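Local coordinates for conserved hypothetical exported protein (Bacteroides fragilis, PDB 4JJA) that is of unproven function but probably acts as an exo-beta-N-acetylmuramidase that removes N-acetylmuramic acid from peptidoglycan fragments, at residues Met127-Glu132 and Leu189-Cys195; Asn220-Ala226 and Leu249-Val253; Cys202-Gln208 and Leu366-Asn371; Glu237-Val241 and Phe320-Phe325; Lys300-Leu304 and Ile347-Trp351. One frame throughout, in Å; residues are numbered along the deposited sequence.

Contact 1 (Met127-Glu132 and Leu189-Cys195); sequences MDACAE and LPSSRIC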
# COMPACT_ATOMS: atom_id res chain seq x y z
N MSE A 127 11.16 -6.41 10.19
CA MSE A 127 12.59 -6.22 9.96
C MSE A 127 13.31 -5.85 11.24
O MSE A 127 14.42 -6.32 11.49
CB MSE A 127 12.83 -5.13 8.91
CG MSE A 127 12.47 -5.58 7.50
SE MSE A 127 12.64 -4.11 6.23
CE MSE A 127 14.54 -3.98 6.27
N ASP A 128 12.69 -4.96 12.01
CA ASP A 128 13.30 -4.55 13.29
C ASP A 128 13.48 -5.77 14.24
O ASP A 128 14.55 -5.98 14.79
CB ASP A 128 12.44 -3.50 13.92
CG ASP A 128 13.08 -2.84 15.13
OD1 ASP A 128 14.27 -2.47 15.02
OD2 ASP A 128 12.32 -2.60 16.08
N ALA A 129 12.44 -6.58 14.31
CA ALA A 129 12.45 -7.77 15.16
C ALA A 129 13.47 -8.76 14.64
O ALA A 129 14.24 -9.35 15.40
CB ALA A 129 11.08 -8.38 15.25
N CYS A 130 13.47 -9.01 13.34
CA CYS A 130 14.43 -9.93 12.77
C CYS A 130 15.87 -9.46 12.96
O CYS A 130 16.76 -10.28 13.24
CB CYS A 130 14.09 -10.20 11.30
SG CYS A 130 12.64 -11.28 11.02
N ALA A 131 16.08 -8.16 12.90
CA ALA A 131 17.39 -7.58 13.10
C ALA A 131 17.83 -7.87 14.54
O ALA A 131 18.95 -8.34 14.77
CB ALA A 131 17.42 -6.06 12.85
N GLU A 132 16.92 -7.61 15.49
CA GLU A 132 17.25 -7.73 16.93
C GLU A 132 17.57 -9.20 17.25
O GLU A 132 18.45 -9.51 18.08
CB GLU A 132 16.06 -7.21 17.76
CG GLU A 132 16.27 -7.15 19.29
CD GLU A 132 15.05 -6.63 20.06
OE1 GLU A 132 14.04 -6.18 19.45
OE2 GLU A 132 15.10 -6.70 21.32
N LEU A 189 15.27 1.64 10.38
CA LEU A 189 14.82 0.83 11.51
C LEU A 189 15.14 1.51 12.85
O LEU A 189 16.12 2.21 12.96
CB LEU A 189 15.47 -0.57 11.49
CG LEU A 189 15.18 -1.48 10.29
CD1 LEU A 189 15.87 -2.80 10.45
CD2 LEU A 189 13.67 -1.64 10.12
N PRO A 190 14.35 1.23 13.90
CA PRO A 190 14.75 1.62 15.30
C PRO A 190 16.13 1.16 15.76
O PRO A 190 16.58 0.07 15.43
CB PRO A 190 13.72 0.91 16.15
CG PRO A 190 12.53 0.84 15.30
CD PRO A 190 13.03 0.59 13.87
N SER A 191 16.80 1.98 16.57
CA SER A 191 18.13 1.66 17.10
C SER A 191 19.10 1.39 15.94
O SER A 191 20.16 0.79 16.13
CB SER A 191 18.10 0.44 18.05
OG SER A 191 17.41 0.73 19.26
N SER A 192 18.69 1.83 14.75
CA SER A 192 19.52 1.81 13.56
C SER A 192 20.20 0.48 13.29
O SER A 192 21.34 0.40 12.84
CB SER A 192 20.52 2.94 13.66
OG SER A 192 19.79 4.12 13.97
N ARG A 193 19.44 -0.58 13.53
CA ARG A 193 19.85 -1.89 13.10
C ARG A 193 19.71 -2.05 11.58
O ARG A 193 19.02 -1.26 10.92
CB ARG A 193 19.00 -2.96 13.78
CG ARG A 193 18.98 -2.94 15.32
CD ARG A 193 17.68 -3.64 15.81
NE ARG A 193 17.32 -3.36 17.21
CZ ARG A 193 18.01 -3.80 18.27
NH1 ARG A 193 19.13 -4.52 18.13
NH2 ARG A 193 17.58 -3.48 19.48
N ILE A 194 20.40 -3.03 11.03
CA ILE A 194 20.09 -3.58 9.70
C ILE A 194 19.70 -5.05 9.80
O ILE A 194 20.23 -5.81 10.61
CB ILE A 194 21.21 -3.38 8.69
CG1 ILE A 194 22.51 -4.06 9.10
CG2 ILE A 194 21.38 -1.85 8.43
CD1 ILE A 194 23.59 -3.85 8.06
N CYS A 195 18.70 -5.41 8.99
CA CYS A 195 18.20 -6.76 8.92
C CYS A 195 18.83 -7.48 7.73
O CYS A 195 18.97 -6.91 6.64
CB CYS A 195 16.65 -6.69 8.81
SG CYS A 195 15.83 -8.26 8.75
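L189 and C195, both buried, form the apolar centre of this contact, a clear case of a loop without regular structure packed on a helix, here the last turn and a half of helix 119-132. L189 CD2 meets CB of the selenomethionine M127 at 3.8 Å, and L189 CD1 lies 4.3 Å from A131 CB. C195 packs beside it: its CB is 3.5 Å from M127 O, and its SG packs on C130 CB at 3.6 Å as a plain apolar contact. The small A131 lets the loop come close, with A131 CB 3.6 Å from both R193 CB and I194 O. Outward, the chemistry turns ionic. D128 OD1 faces R193 NE at 3.9 Å, a long salt bridge, while D128 OD2 is held more firmly by K93; E132 CG lies over one face of the R193 guanidinium, 3.9 Å from R193 NH2. No hydrogen bond joins the two segments, so fit and charge do the work. Since helix 119-132 leads into strand 136-140 and the loop into the neighbouring edge strand 197-200, the arrangement is typical of a Rossmann-like alpha/beta domain, whose helices and connections cover a parallel sheet.

Contact 2 (Asn220-Ala226 and Leu249-Val253); sequences NLPNMKA and LPFQV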
# COMPACT_ATOMS: atom_id res chain seq x y z
N ASN A 220 -12.15 -2.91 -0.84
CA ASN A 220 -12.58 -1.68 -1.53
C ASN A 220 -11.57 -1.17 -2.56
O ASN A 220 -11.72 -0.07 -3.04
CB ASN A 220 -13.03 -0.60 -0.52
CG ASN A 220 -14.33 -0.98 0.12
OD1 ASN A 220 -15.35 -0.97 -0.53
ND2 ASN A 220 -14.28 -1.40 1.37
N LEU A 221 -10.62 -2.02 -2.93
CA LEU A 221 -9.77 -1.79 -4.11
C LEU A 221 -10.03 -2.93 -5.09
O LEU A 221 -9.19 -3.81 -5.31
CB LEU A 221 -8.28 -1.70 -3.72
CG LEU A 221 -7.91 -0.48 -2.89
CD1 LEU A 221 -6.45 -0.58 -2.43
CD2 LEU A 221 -8.13 0.81 -3.70
N PRO A 222 -11.24 -2.94 -5.68
CA PRO A 222 -11.67 -4.15 -6.34
C PRO A 222 -11.11 -4.30 -7.72
O PRO A 222 -11.21 -5.42 -8.26
CB PRO A 222 -13.18 -3.99 -6.42
CG PRO A 222 -13.36 -2.52 -6.47
CD PRO A 222 -12.35 -1.99 -5.49
N ASN A 223 -10.64 -3.21 -8.33
CA ASN A 223 -10.20 -3.20 -9.71
C ASN A 223 -8.99 -2.26 -9.90
O ASN A 223 -8.58 -1.56 -8.97
CB ASN A 223 -11.36 -2.88 -10.68
CG ASN A 223 -11.93 -1.50 -10.47
OD1 ASN A 223 -11.31 -0.67 -9.84
ND2 ASN A 223 -13.11 -1.26 -10.97
N MSE A 224 -8.44 -2.25 -11.11
CA MSE A 224 -7.30 -1.45 -11.36
C MSE A 224 -7.62 0.04 -11.42
O MSE A 224 -6.78 0.87 -11.06
CB MSE A 224 -6.53 -1.90 -12.60
CG MSE A 224 -5.92 -3.31 -12.44
SE MSE A 224 -4.78 -3.45 -10.90
CE MSE A 224 -3.45 -2.15 -11.41
N LYS A 225 -8.82 0.41 -11.80
CA LYS A 225 -9.23 1.78 -11.82
C LYS A 225 -9.12 2.37 -10.40
O LYS A 225 -8.58 3.47 -10.20
CB LYS A 225 -10.66 1.94 -12.35
CG LYS A 225 -10.97 3.30 -12.89
CD LYS A 225 -10.35 3.50 -14.29
CE LYS A 225 -11.06 2.74 -15.39
NZ LYS A 225 -10.19 2.84 -16.58
N ALA A 226 -9.63 1.63 -9.43
CA ALA A 226 -9.59 2.06 -8.03
C ALA A 226 -8.13 2.20 -7.61
O ALA A 226 -7.76 3.13 -6.93
CB ALA A 226 -10.31 1.03 -7.16
N LEU A 249 -18.59 1.31 -6.77
CA LEU A 249 -17.49 2.06 -7.34
C LEU A 249 -16.56 2.68 -6.29
O LEU A 249 -16.21 3.86 -6.36
CB LEU A 249 -18.04 3.13 -8.31
CG LEU A 249 -18.77 2.66 -9.53
CD1 LEU A 249 -19.39 3.85 -10.28
CD2 LEU A 249 -17.88 1.83 -10.44
N PRO A 250 -16.11 1.88 -5.31
CA PRO A 250 -15.22 2.47 -4.30
C PRO A 250 -13.93 2.97 -4.91
O PRO A 250 -13.35 2.35 -5.78
CB PRO A 250 -14.97 1.33 -3.33
CG PRO A 250 -15.14 0.11 -4.16
CD PRO A 250 -16.27 0.43 -5.14
N PHE A 251 -13.51 4.13 -4.43
CA PHE A 251 -12.31 4.83 -4.91
C PHE A 251 -12.41 5.30 -6.34
O PHE A 251 -11.42 5.77 -6.89
CB PHE A 251 -11.00 4.08 -4.65
CG PHE A 251 -10.65 4.02 -3.19
CD1 PHE A 251 -10.02 5.07 -2.57
CD2 PHE A 251 -10.99 2.94 -2.44
CE1 PHE A 251 -9.74 5.02 -1.23
CE2 PHE A 251 -10.69 2.89 -1.11
CZ PHE A 251 -10.10 3.93 -0.50
N GLN A 252 -13.62 5.30 -6.91
CA GLN A 252 -13.82 5.68 -8.30
C GLN A 252 -14.86 6.77 -8.48
O GLN A 252 -15.24 7.10 -9.59
CB GLN A 252 -14.19 4.46 -9.14
CG GLN A 252 -13.13 3.37 -9.17
CD GLN A 252 -13.72 2.02 -9.46
OE1 GLN A 252 -13.90 1.69 -10.64
NE2 GLN A 252 -14.10 1.28 -8.43
N VAL A 253 -15.34 7.30 -7.35
CA VAL A 253 -16.33 8.38 -7.27
C VAL A 253 -15.98 9.28 -6.09
O VAL A 253 -15.23 8.85 -5.20
CB VAL A 253 -17.78 7.83 -7.14
CG1 VAL A 253 -18.16 6.83 -8.23
CG2 VAL A 253 -17.95 7.21 -5.74
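Rotamers decide much of what a polar side chain can reach, and N223 and Q252 illustrate the point. N223 stands at the N-cap of helix 224-233, and with chi1 at p its amide turns back over the first turn: N223 OD1 accepts from A226 N at 2.9 Å, leaving N223 ND2 facing the other segment, where it donates to Q252 OE1 at 3.1 Å. Q252 CA-to-CB points sideways, but an m, t conformation carries its amide across to the helix start, and chi3 of 85° sets that amide so that Q252 NE2 can donate to P250 O at 3.0 Å. One glutamine thereby bridges the cap and its own type II beta turn, L249 to Q252, in which F251 takes a positive phi of 65°. The F251 side chain, chi1 m, drops between the segments: F251 CB is 4.0 Å from A226 CB, F251 CD2 is 3.8 Å from L221 CD2, and N220 O approaches the ring edge at 3.2 Å from F251 CD2. On the outer flank P222 CD meets P250 CG at 3.7 Å. K225 starts toward the turn, yet its t, p, p bends lead the amine away to D294 and the backbone of L292. The asparagine cap and the glutamine thus satisfy each other's amides, and hydrogen bonds running from A226 N through both side chains to P250 O join the helix start to the turn.

Contact 3 (Cys202-Gln208 and Leu366-Asn371); sequences CKNYTHQ and LLYQDN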
# COMPACT_ATOMS: atom_id res chain seq x y z
N CYS A 202 11.31 -9.97 -9.22
CA CYS A 202 10.51 -10.37 -10.34
C CYS A 202 11.35 -10.41 -11.62
O CYS A 202 12.30 -9.64 -11.76
CB CYS A 202 9.41 -9.35 -10.60
SG CYS A 202 8.26 -9.08 -9.24
N LYS A 203 10.93 -11.25 -12.56
CA LYS A 203 11.48 -11.22 -13.92
C LYS A 203 10.47 -10.58 -14.84
O LYS A 203 9.27 -10.58 -14.56
CB LYS A 203 11.81 -12.61 -14.42
CG LYS A 203 12.88 -13.29 -13.59
CD LYS A 203 13.21 -14.69 -14.11
CE LYS A 203 14.49 -15.24 -13.52
NZ LYS A 203 15.58 -14.25 -13.33
N ASN A 204 10.97 -10.02 -15.94
CA ASN A 204 10.14 -9.33 -16.94
C ASN A 204 9.39 -8.18 -16.33
O ASN A 204 8.21 -7.98 -16.58
CB ASN A 204 9.20 -10.31 -17.64
CG ASN A 204 9.94 -11.50 -18.24
OD1 ASN A 204 11.09 -11.37 -18.73
ND2 ASN A 204 9.29 -12.66 -18.19
N TYR A 205 10.11 -7.42 -15.52
CA TYR A 205 9.50 -6.29 -14.78
C TYR A 205 10.44 -5.10 -14.73
O TYR A 205 11.61 -5.22 -14.37
CB TYR A 205 9.19 -6.73 -13.32
CG TYR A 205 8.50 -5.66 -12.51
CD1 TYR A 205 7.24 -5.19 -12.84
CD2 TYR A 205 9.11 -5.12 -11.39
CE1 TYR A 205 6.68 -4.16 -12.11
CE2 TYR A 205 8.52 -4.09 -10.63
CZ TYR A 205 7.28 -3.65 -10.98
OH TYR A 205 6.70 -2.61 -10.23
N THR A 206 9.91 -3.94 -15.15
CA THR A 206 10.59 -2.66 -15.03
C THR A 206 9.65 -1.72 -14.29
O THR A 206 8.46 -2.00 -14.12
CB THR A 206 10.90 -2.04 -16.41
OG1 THR A 206 9.67 -1.63 -16.99
CG2 THR A 206 11.65 -3.05 -17.31
N HIS A 207 10.16 -0.54 -13.96
CA HIS A 207 9.33 0.57 -13.43
C HIS A 207 8.50 1.32 -14.48
O HIS A 207 7.98 2.43 -14.23
CB HIS A 207 10.17 1.50 -12.59
CG HIS A 207 10.57 0.91 -11.28
ND1 HIS A 207 9.72 0.90 -10.19
CD2 HIS A 207 11.69 0.26 -10.90
CE1 HIS A 207 10.33 0.30 -9.18
NE2 HIS A 207 11.52 -0.11 -9.58
N GLN A 208 8.38 0.73 -15.65
CA GLN A 208 7.27 1.06 -16.57
C GLN A 208 6.23 -0.00 -16.76
O GLN A 208 5.17 0.29 -17.34
CB GLN A 208 7.84 1.42 -17.95
CG GLN A 208 8.52 2.75 -17.96
CD GLN A 208 9.02 3.12 -19.35
OE1 GLN A 208 8.22 3.46 -20.22
NE2 GLN A 208 10.32 3.05 -19.56
N LEU A 366 17.04 0.33 -6.08
CA LEU A 366 16.17 -0.21 -7.10
C LEU A 366 16.71 -1.53 -7.58
O LEU A 366 17.90 -1.76 -7.66
CB LEU A 366 15.97 0.74 -8.27
CG LEU A 366 15.35 2.09 -7.92
CD1 LEU A 366 15.19 2.99 -9.14
CD2 LEU A 366 14.01 1.97 -7.11
N LEU A 367 15.79 -2.43 -7.88
CA LEU A 367 16.10 -3.76 -8.37
C LEU A 367 15.70 -3.96 -9.82
O LEU A 367 15.95 -5.02 -10.43
CB LEU A 367 15.40 -4.80 -7.51
CG LEU A 367 15.92 -4.96 -6.08
CD1 LEU A 367 14.94 -5.79 -5.26
CD2 LEU A 367 17.35 -5.50 -6.07
N TYR A 368 15.05 -2.95 -10.39
CA TYR A 368 14.50 -3.02 -11.73
C TYR A 368 14.80 -1.72 -12.42
O TYR A 368 15.02 -0.71 -11.78
CB TYR A 368 12.95 -3.20 -11.68
CG TYR A 368 12.56 -4.31 -10.71
CD1 TYR A 368 12.71 -5.62 -11.06
CD2 TYR A 368 12.05 -4.03 -9.47
CE1 TYR A 368 12.38 -6.63 -10.16
CE2 TYR A 368 11.74 -5.03 -8.57
CZ TYR A 368 11.88 -6.33 -8.93
OH TYR A 368 11.58 -7.36 -8.07
N GLN A 369 14.75 -1.76 -13.74
CA GLN A 369 14.98 -0.58 -14.54
C GLN A 369 14.11 0.58 -14.09
O GLN A 369 12.91 0.42 -13.94
CB GLN A 369 14.66 -0.90 -16.01
CG GLN A 369 14.92 0.16 -17.05
CD GLN A 369 14.38 -0.27 -18.35
OE1 GLN A 369 15.02 -1.09 -19.05
NE2 GLN A 369 13.22 0.18 -18.68
N ASP A 370 14.75 1.73 -13.89
CA ASP A 370 14.07 2.91 -13.42
C ASP A 370 13.17 3.48 -14.51
O ASP A 370 13.26 3.10 -15.69
CB ASP A 370 15.11 3.92 -12.92
CG ASP A 370 14.61 4.93 -11.94
OD1 ASP A 370 13.42 4.97 -11.58
OD2 ASP A 370 15.48 5.72 -11.49
N ASN A 371 12.31 4.39 -14.10
CA ASN A 371 11.53 5.12 -15.09
C ASN A 371 11.81 6.57 -14.97
O ASN A 371 12.88 6.95 -15.47
CB ASN A 371 10.05 4.77 -15.00
CG ASN A 371 9.23 5.43 -16.08
OD1 ASN A 371 9.71 5.69 -17.19
ND2 ASN A 371 7.96 5.65 -15.80
OXT ASN A 371 11.00 7.33 -14.42
O HOH W 1 14.17 -4.35 -14.85
O HOH W 2 11.63 1.80 -17.24
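Unusually, the residue with the most surface covered, 125 Å², is Y368, the fourth-last residue of the chain. The result is an aromatic cluster of Y205, H207 and Y368, tying the C-terminal tail to the loop that follows strand 197-200, an edge strand of the parallel sheet. Y205 and Y368 form a T-shaped pair, the edge of Y205 directed at the face of Y368, with ring centroids 4.8 Å apart and planes at 78°. At its far end the Y368 ring is pinned through Y368 OH, which accepts from C202 N at 2.9 Å and also bonds to D141. H207 shows how backbone and side chain can share a task: H207 N donates to Q369 O at 2.9 Å, while its ring lies beside Y368 and bonds to G147 and E178. T206 OG1 accepts from Q208 N at 3.0 Å, an ST turn. Two waters bridge the segments. One donates to Y205 O at 2.7 Å and accepts from Q369 N at 2.9 Å; the other accepts from Q208 NE2 at 2.9 Å and Q369 NE2 at 2.7 Å and donates to D370 O at 2.6 Å.

Contact 4 (Glu237-Val241 and Phe320-Phe325); sequences EGTPV and FFRPFF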
# COMPACT_ATOMS: atom_id res chain seq x y z
N GLU A 237 -10.18 10.72 2.57
CA GLU A 237 -10.31 10.18 3.92
C GLU A 237 -9.91 11.21 4.97
O GLU A 237 -10.19 11.02 6.13
CB GLU A 237 -9.51 8.90 4.07
CG GLU A 237 -10.13 7.84 3.13
CD GLU A 237 -10.10 6.40 3.49
OE1 GLU A 237 -9.20 5.99 4.19
OE2 GLU A 237 -10.98 5.67 2.96
N GLY A 238 -9.25 12.29 4.57
CA GLY A 238 -8.97 13.44 5.42
C GLY A 238 -10.03 14.51 5.37
O GLY A 238 -9.71 15.65 5.74
N THR A 239 -11.24 14.17 4.93
CA THR A 239 -12.35 15.08 4.72
C THR A 239 -13.62 14.33 5.03
O THR A 239 -13.60 13.10 5.18
CB THR A 239 -12.42 15.57 3.24
OG1 THR A 239 -13.05 14.56 2.43
CG2 THR A 239 -11.06 15.99 2.66
N PRO A 240 -14.79 14.99 5.01
CA PRO A 240 -16.07 14.28 5.15
C PRO A 240 -16.66 13.69 3.86
O PRO A 240 -17.75 13.13 3.88
CB PRO A 240 -17.01 15.35 5.69
CG PRO A 240 -16.26 16.56 5.79
CD PRO A 240 -14.95 16.43 5.15
N VAL A 241 -15.96 13.85 2.76
CA VAL A 241 -16.47 13.45 1.44
C VAL A 241 -16.42 11.93 1.33
O VAL A 241 -15.42 11.31 1.68
CB VAL A 241 -15.64 14.12 0.32
CG1 VAL A 241 -16.05 13.67 -1.02
CG2 VAL A 241 -15.72 15.63 0.44
N PHE A 320 -13.68 21.43 6.39
CA PHE A 320 -13.56 20.40 5.35
C PHE A 320 -12.40 19.45 5.59
O PHE A 320 -12.44 18.28 5.20
CB PHE A 320 -13.38 21.13 4.01
CG PHE A 320 -13.17 20.22 2.84
CD1 PHE A 320 -14.26 19.66 2.15
CD2 PHE A 320 -11.90 19.98 2.39
CE1 PHE A 320 -14.04 18.85 1.06
CE2 PHE A 320 -11.71 19.19 1.29
CZ PHE A 320 -12.78 18.64 0.64
N PHE A 321 -11.32 19.96 6.16
CA PHE A 321 -10.10 19.17 6.37
C PHE A 321 -10.09 18.65 7.78
O PHE A 321 -9.99 19.43 8.71
CB PHE A 321 -8.82 19.96 6.10
CG PHE A 321 -8.70 20.45 4.69
CD1 PHE A 321 -8.25 19.65 3.69
CD2 PHE A 321 -9.03 21.79 4.38
CE1 PHE A 321 -8.16 20.13 2.38
CE2 PHE A 321 -8.92 22.27 3.10
CZ PHE A 321 -8.47 21.45 2.09
N ARG A 322 -10.17 17.35 7.95
CA ARG A 322 -10.03 16.70 9.25
C ARG A 322 -8.67 17.08 9.83
O ARG A 322 -7.72 17.31 9.08
CB ARG A 322 -10.08 15.20 9.07
CG ARG A 322 -11.51 14.74 8.73
CD ARG A 322 -11.66 13.34 8.36
NE ARG A 322 -13.05 12.90 8.41
CZ ARG A 322 -13.47 11.69 8.06
NH1 ARG A 322 -12.62 10.81 7.52
NH2 ARG A 322 -14.78 11.40 8.20
N PRO A 323 -8.50 17.05 11.17
CA PRO A 323 -7.20 17.33 11.74
C PRO A 323 -6.07 16.49 11.10
O PRO A 323 -4.95 16.99 10.88
CB PRO A 323 -7.42 17.02 13.20
CG PRO A 323 -8.84 17.40 13.43
CD PRO A 323 -9.56 16.93 12.19
N PHE A 324 -6.39 15.24 10.83
CA PHE A 324 -5.41 14.29 10.34
C PHE A 324 -5.20 14.30 8.85
O PHE A 324 -4.47 13.44 8.35
CB PHE A 324 -5.67 12.92 10.93
CG PHE A 324 -7.06 12.40 10.66
CD1 PHE A 324 -7.37 11.80 9.44
CD2 PHE A 324 -8.06 12.52 11.61
CE1 PHE A 324 -8.62 11.30 9.20
CE2 PHE A 324 -9.33 12.00 11.35
CZ PHE A 324 -9.57 11.39 10.15
N PHE A 325 -5.79 15.26 8.12
CA PHE A 325 -5.45 15.42 6.73
C PHE A 325 -3.92 15.45 6.54
O PHE A 325 -3.41 14.83 5.62
CB PHE A 325 -6.12 16.69 6.21
CG PHE A 325 -5.85 17.02 4.78
CD1 PHE A 325 -6.45 16.31 3.77
CD2 PHE A 325 -4.96 18.01 4.46
CE1 PHE A 325 -6.19 16.60 2.46
CE2 PHE A 325 -4.69 18.33 3.17
CZ PHE A 325 -5.29 17.63 2.13
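F320 and G238 lose the most surface here, 74 and 72 Å², and they show how two loops can pack intimately with little regular structure. G238 lies where the backbones come together, its CA 4.2 Å from F325 CA; a CB would clash with F325 CD1, so the closeness depends on glycine. G238 O accepts from R322 N at 2.8 Å. The F320 ring presents a face to T239 CB, which stands 4.2 Å from the ring centroid, a CH-pi contact, and V241 CG2 reaches F320 CE1 at 3.7 Å. R322, the partner of G238, extends along the loop, R322 NH1 donating to E237 O at 2.8 Å, while T239 O lies over one face of its guanidinium. Each loop also has a local turn: T239 OG1 accepts from V241 N at 3.0 Å, and F325 N donates to R322 O at 3.0 Å. A loop carrying an ST turn thus packs against one whose type I beta turn leads into helix 325-329, a loop-to-loop junction within the C-terminal NamZ family region.

Contact 5 (Lys300-Leu304 and Ile347-Trp351); sequences KGINL and IKARW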
# COMPACT_ATOMS: atom_id res chain seq x y z
N LYS A 300 -1.86 12.09 -15.13
CA LYS A 300 -1.97 13.12 -14.12
C LYS A 300 -1.38 12.76 -12.77
O LYS A 300 -1.20 13.65 -11.96
CB LYS A 300 -3.47 13.47 -13.97
CG LYS A 300 -3.99 14.15 -15.26
CD LYS A 300 -5.33 14.80 -15.08
CE LYS A 300 -5.84 15.48 -16.35
NZ LYS A 300 -7.23 16.05 -16.18
N GLY A 301 -1.13 11.48 -12.49
CA GLY A 301 -0.55 11.15 -11.17
C GLY A 301 -1.44 11.65 -10.06
O GLY A 301 -2.66 11.60 -10.17
N ILE A 302 -0.86 12.10 -8.96
CA ILE A 302 -1.70 12.68 -7.89
C ILE A 302 -2.37 13.93 -8.45
O ILE A 302 -1.70 14.85 -8.89
CB ILE A 302 -0.89 12.99 -6.65
CG1 ILE A 302 -0.32 11.71 -6.03
CG2 ILE A 302 -1.73 13.79 -5.62
CD1 ILE A 302 0.68 11.96 -4.89
N ASN A 303 -3.67 13.93 -8.43
CA ASN A 303 -4.49 14.95 -9.03
C ASN A 303 -5.33 15.60 -7.94
O ASN A 303 -6.31 14.97 -7.47
CB ASN A 303 -5.37 14.33 -10.10
CG ASN A 303 -6.17 15.36 -10.85
OD1 ASN A 303 -6.14 16.54 -10.50
ND2 ASN A 303 -6.91 14.92 -11.88
N LEU A 304 -4.97 16.82 -7.55
CA LEU A 304 -5.69 17.58 -6.53
C LEU A 304 -6.96 18.22 -7.01
O LEU A 304 -7.66 18.84 -6.22
CB LEU A 304 -4.78 18.61 -5.86
CG LEU A 304 -3.54 18.12 -5.17
CD1 LEU A 304 -2.68 19.28 -4.72
CD2 LEU A 304 -3.90 17.17 -3.99
N ILE A 347 0.05 23.80 -6.46
CA ILE A 347 0.33 23.03 -5.25
C ILE A 347 1.22 21.83 -5.61
O ILE A 347 2.24 21.58 -4.94
CB ILE A 347 -0.99 22.58 -4.55
CG1 ILE A 347 -1.78 23.82 -4.15
CG2 ILE A 347 -0.65 21.72 -3.33
CD1 ILE A 347 -3.19 23.50 -3.66
N LYS A 348 0.84 21.10 -6.66
CA LYS A 348 1.61 19.93 -7.07
C LYS A 348 3.05 20.32 -7.44
O LYS A 348 4.00 19.63 -7.10
CB LYS A 348 0.89 19.20 -8.18
CG LYS A 348 1.72 18.10 -8.78
CD LYS A 348 0.85 17.11 -9.51
CE LYS A 348 1.69 15.95 -10.02
NZ LYS A 348 0.86 14.83 -10.43
N ALA A 349 3.25 21.45 -8.11
CA ALA A 349 4.56 21.89 -8.47
C ALA A 349 5.45 22.09 -7.24
O ALA A 349 6.65 21.97 -7.34
CB ALA A 349 4.48 23.21 -9.33
N ARG A 350 4.87 22.43 -6.09
CA ARG A 350 5.64 22.70 -4.90
C ARG A 350 6.42 21.46 -4.41
O ARG A 350 7.45 21.61 -3.77
CB ARG A 350 4.76 23.30 -3.80
CG ARG A 350 5.58 23.84 -2.65
CD ARG A 350 4.78 24.68 -1.73
NE ARG A 350 5.53 25.04 -0.53
CZ ARG A 350 5.02 25.84 0.42
NH1 ARG A 350 3.84 26.41 0.25
NH2 ARG A 350 5.69 26.06 1.54
N TRP A 351 5.91 20.26 -4.70
CA TRP A 351 6.57 19.04 -4.29
C TRP A 351 7.48 18.44 -5.36
O TRP A 351 8.05 17.38 -5.15
CB TRP A 351 5.62 18.03 -3.69
CG TRP A 351 4.61 17.42 -4.59
CD1 TRP A 351 4.81 16.59 -5.69
CD2 TRP A 351 3.18 17.50 -4.44
NE1 TRP A 351 3.61 16.18 -6.19
CE2 TRP A 351 2.60 16.68 -5.42
CE3 TRP A 351 2.35 18.15 -3.52
CZ2 TRP A 351 1.22 16.50 -5.53
CZ3 TRP A 351 0.97 17.95 -3.63
CH2 TRP A 351 0.43 17.15 -4.62
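How a single helix end can combine apolar and charged contacts is plain when residues 347-351 are read in order. I347 comes first, its CG2 meeting L304 CD1 at 3.5 Å, while its side chain also touches M337 and I338 of helix 333-339. K348 follows with an all-trans side chain that stretches across to the turn after helix 294-300, where K348 NZ donates to I302 O at 3.0 Å and lies 2.8 Å from K300 O. G301, with positive phi, makes that turn; a CB there would come within 3.1 Å of K348 NZ. The walk ends at W351, whose indole lies beside both apolar side chains of the loop: W351 CZ2 is 4.0 Å from I302 CG2, and W351 CH2 is 3.8 Å from L304 CD1. D151 joins the polar groups, forming a salt bridge with K348 and accepting from W351 NE1 and I302 N. The lysine charge is therefore met by D151 and by backbone carbonyl oxygen, within a largely apolar setting.

Taken together, the five contacts suggest that chemistry follows place. Contact 4 is the buried one; the others mix buried and exposed residues. Contact 1, at the edge of the parallel sheet, has no hydrogen bond between its segments, whereas contact 3 combines rings, backbone bonds and water and brings the C-terminal tail back to the same sheet's border. Contacts 1 and 2 lie on opposite sides of the chain's centre, about 35 Å apart between centres. Contacts 2 and 4 share the region around helix 224-233 and touch, F251 CZ to E237 OE2 at 4.0 Å. Contacts 4 and 5 alternate along the chain, 300-304 preceding and 320-325 following helix 305-314, one built round glycine, the other round lysine.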